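Local coordinates for protein esterase (Rhizomucor miehei CAU432, PDB 4WY8) that hydrolyses carboxylic esters as a carboxylesterase of the alpha/beta hydrolase fold, at residues E67-R72 with F117-L122. Residues are numbered along the deposited sequence; the frame is centred on the assembly and turned at random.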
loop_
_atom_site.group_PDB
_atom_site.type_symbol
_atom_site.label_atom_id
_atom_site.label_comp_id
_atom_site.label_asym_id
_atom_site.label_seq_id
_atom_site.Cartn_x
_atom_site.Cartn_y
_atom_site.Cartn_z
ATOM N N GLU A 67 14.657 7.401 -28.152
ATOM C CA GLU A 67 13.241 7.627 -28.410
ATOM C C GLU A 67 12.411 7.682 -27.131
ATOM O O GLU A 67 12.392 6.734 -26.344
ATOM C CB GLU A 67 12.699 6.555 -29.352
ATOM C CG GLU A 67 13.516 6.399 -30.644
ATOM C CD GLU A 67 13.608 7.709 -31.415
ATOM O OE1 GLU A 67 12.579 8.421 -31.496
ATOM O OE2 GLU A 67 14.698 8.030 -31.947
ATOM N N LEU A 68 11.721 8.806 -26.962
ATOM C CA LEU A 68 10.812 9.055 -25.853
ATOM C C LEU A 68 9.370 9.057 -26.334
ATOM O O LEU A 68 9.075 9.594 -27.408
ATOM C CB LEU A 68 11.116 10.405 -25.204
ATOM C CG LEU A 68 12.579 10.651 -24.826
ATOM C CD1 LEU A 68 12.712 12.044 -24.220
ATOM C CD2 LEU A 68 13.117 9.598 -23.880
ATOM N N THR A 69 8.484 8.426 -25.567
ATOM C CA THR A 69 7.036 8.541 -25.780
ATOM C C THR A 69 6.447 9.296 -24.588
ATOM O O THR A 69 6.511 8.829 -23.456
ATOM C CB THR A 69 6.375 7.142 -25.941
ATOM O OG1 THR A 69 7.059 6.416 -26.964
ATOM C CG2 THR A 69 4.939 7.256 -26.336
ATOM N N ILE A 70 5.899 10.479 -24.830
ATOM C CA ILE A 70 5.393 11.310 -23.755
ATOM C C ILE A 70 3.879 11.375 -23.768
ATOM O O ILE A 70 3.277 11.845 -24.743
ATOM C CB ILE A 70 5.948 12.729 -23.852
ATOM C CG1 ILE A 70 7.468 12.676 -24.016
ATOM C CG2 ILE A 70 5.520 13.551 -22.633
ATOM C CD1 ILE A 70 8.090 14.011 -24.317
ATOM N N THR A 71 3.247 10.943 -22.679
ATOM C CA THR A 71 1.787 11.009 -22.614
ATOM C C THR A 71 1.346 12.007 -21.539
ATOM O O THR A 71 1.987 12.113 -20.501
ATOM C CB THR A 71 1.167 9.599 -22.338
ATOM O OG1 THR A 71 1.842 8.994 -21.242
ATOM C CG2 THR A 71 1.319 8.677 -23.555
ATOM N N ARG A 72 0.287 12.773 -21.795
ATOM C CA ARG A 72 -0.269 13.648 -20.758
ATOM C C ARG A 72 -1.793 13.686 -20.822
ATOM O O ARG A 72 -2.364 13.331 -21.845
ATOM C CB ARG A 72 0.345 15.066 -20.841
ATOM C CG ARG A 72 0.751 15.535 -22.186
ATOM C CD ARG A 72 1.757 16.714 -22.134
ATOM N NE ARG A 72 1.193 17.910 -21.519
ATOM C CZ ARG A 72 1.870 18.749 -20.740
ATOM N NH1 ARG A 72 1.259 19.819 -20.235
ATOM N NH2 ARG A 72 3.154 18.524 -20.463
ATOM N N PHE A 117 8.105 7.962 -21.279
ATOM C CA PHE A 117 8.396 6.567 -21.524
ATOM C C PHE A 117 9.663 6.420 -22.370
ATOM O O PHE A 117 9.706 6.815 -23.523
ATOM C CB PHE A 117 7.182 5.929 -22.232
ATOM C CG PHE A 117 7.211 4.423 -22.285
ATOM C CD1 PHE A 117 7.776 3.762 -23.368
ATOM C CD2 PHE A 117 6.650 3.671 -21.254
ATOM C CE1 PHE A 117 7.789 2.364 -23.423
ATOM C CE2 PHE A 117 6.677 2.289 -21.289
ATOM C CZ PHE A 117 7.241 1.633 -22.380
ATOM N N VAL A 118 10.699 5.835 -21.802
ATOM C CA VAL A 118 11.931 5.688 -22.531
ATOM C C VAL A 118 11.909 4.391 -23.318
ATOM O O VAL A 118 11.784 3.308 -22.726
ATOM C CB VAL A 118 13.135 5.691 -21.579
ATOM C CG1 VAL A 118 14.417 5.538 -22.374
ATOM C CG2 VAL A 118 13.127 6.973 -20.753
ATOM N N ASN A 119 11.965 4.489 -24.646
ATOM C CA ASN A 119 12.060 3.285 -25.456
ATOM C C ASN A 119 13.509 2.839 -25.550
ATOM O O ASN A 119 14.131 2.973 -26.592
ATOM C CB ASN A 119 11.477 3.522 -26.851
ATOM C CG ASN A 119 10.039 3.968 -26.799
ATOM O OD1 ASN A 119 9.126 3.141 -26.730
ATOM N ND2 ASN A 119 9.820 5.280 -26.796
ATOM N N TYR A 120 14.035 2.249 -24.479
ATOM C CA TYR A 120 15.460 1.911 -24.454
ATOM C C TYR A 120 15.789 0.686 -25.321
ATOM O O TYR A 120 14.883 -0.044 -25.753
ATOM C CB TYR A 120 15.937 1.712 -23.008
ATOM C CG TYR A 120 15.229 0.631 -22.212
ATOM C CD1 TYR A 120 15.625 -0.700 -22.301
ATOM C CD2 TYR A 120 14.180 0.948 -21.355
ATOM C CE1 TYR A 120 14.989 -1.683 -21.575
ATOM C CE2 TYR A 120 13.533 -0.034 -20.618
ATOM C CZ TYR A 120 13.941 -1.341 -20.736
ATOM O OH TYR A 120 13.309 -2.317 -20.001
ATOM N N SER A 121 17.075 0.520 -25.640
ATOM C CA SER A 121 17.523 -0.565 -26.510
ATOM C C SER A 121 17.433 -1.900 -25.792
ATOM O O SER A 121 17.936 -2.063 -24.664
ATOM C CB SER A 121 18.950 -0.316 -27.002
ATOM O OG SER A 121 19.044 0.938 -27.677
ATOM N N LEU A 122 16.800 -2.862 -26.455
ATOM C CA LEU A 122 16.582 -4.172 -25.850
ATOM C C LEU A 122 17.747 -5.124 -26.105
ATOM O O LEU A 122 18.508 -4.963 -27.066
ATOM C CB LEU A 122 15.273 -4.781 -26.370
ATOM C CG LEU A 122 14.046 -3.947 -25.985
ATOM C CD1 LEU A 122 12.769 -4.489 -26.616
ATOM C CD2 LEU A 122 13.916 -3.849 -24.459
#
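The carbonyl of Glu-67 is gripped twice by Asn-119. The backbone N of Asn-119 lies 2.8 Å from Glu-67 O, almost in line with the C=O bond, while its side-chain ND2 reaches the same oxygen from above the carbonyl plane, at 3.0 Å. Chi1 of Asn-119 (-58°) sets CG beside its own backbone N, on the side of strand 65-73. A primary amide suits this place because its NH2 group has two hydrogens, one for Glu-67 O and one for Thr-69 OG1. Asn-119 is also the centre of an inverse gamma turn. The carboxylate of Glu-67 leads away, its OE1 hydrogen-bonded to Thr-57 OG1.

Leu-68 and Val-118 form the antiparallel non-hydrogen-bonded pair. Their branched side chains, apolar as befits buried positions, lie side by side on one face of the sheet, CD2 of Leu-68 meeting CG2 of Val-118 at 4.1 Å, and Leu-68 CA directs a C-H toward Phe-117 O.

Thr-69 faces Phe-117 in the hydrogen-bonded pair: Thr-69 N donates to Phe-117 O (2.9 Å), and Phe-117 N returns a bond to Thr-69 O. On the face opposite Leu-68, Thr-69 OG1 accepts the other ND2 hydrogen of Asn-119 at 3.0 Å, nearly straight (170°). Both acceptors lie close to the amide plane, which fixes the rotation of the amide and ties it to strand 65-73. Threonine's branched CB suits extended backbone, and its hydroxyl also hydrogen bonds Glu-55 OE1.

Strand 65-73 lies between strands 51-59 and 114-118, antiparallel to both, whereas 114-118 runs parallel to 83-87; this is the antiparallel second strand characteristic of the alpha/beta hydrolase sheet. Val-118 packs on helix 130-143, whereas Phe-117 meets helix 101-111.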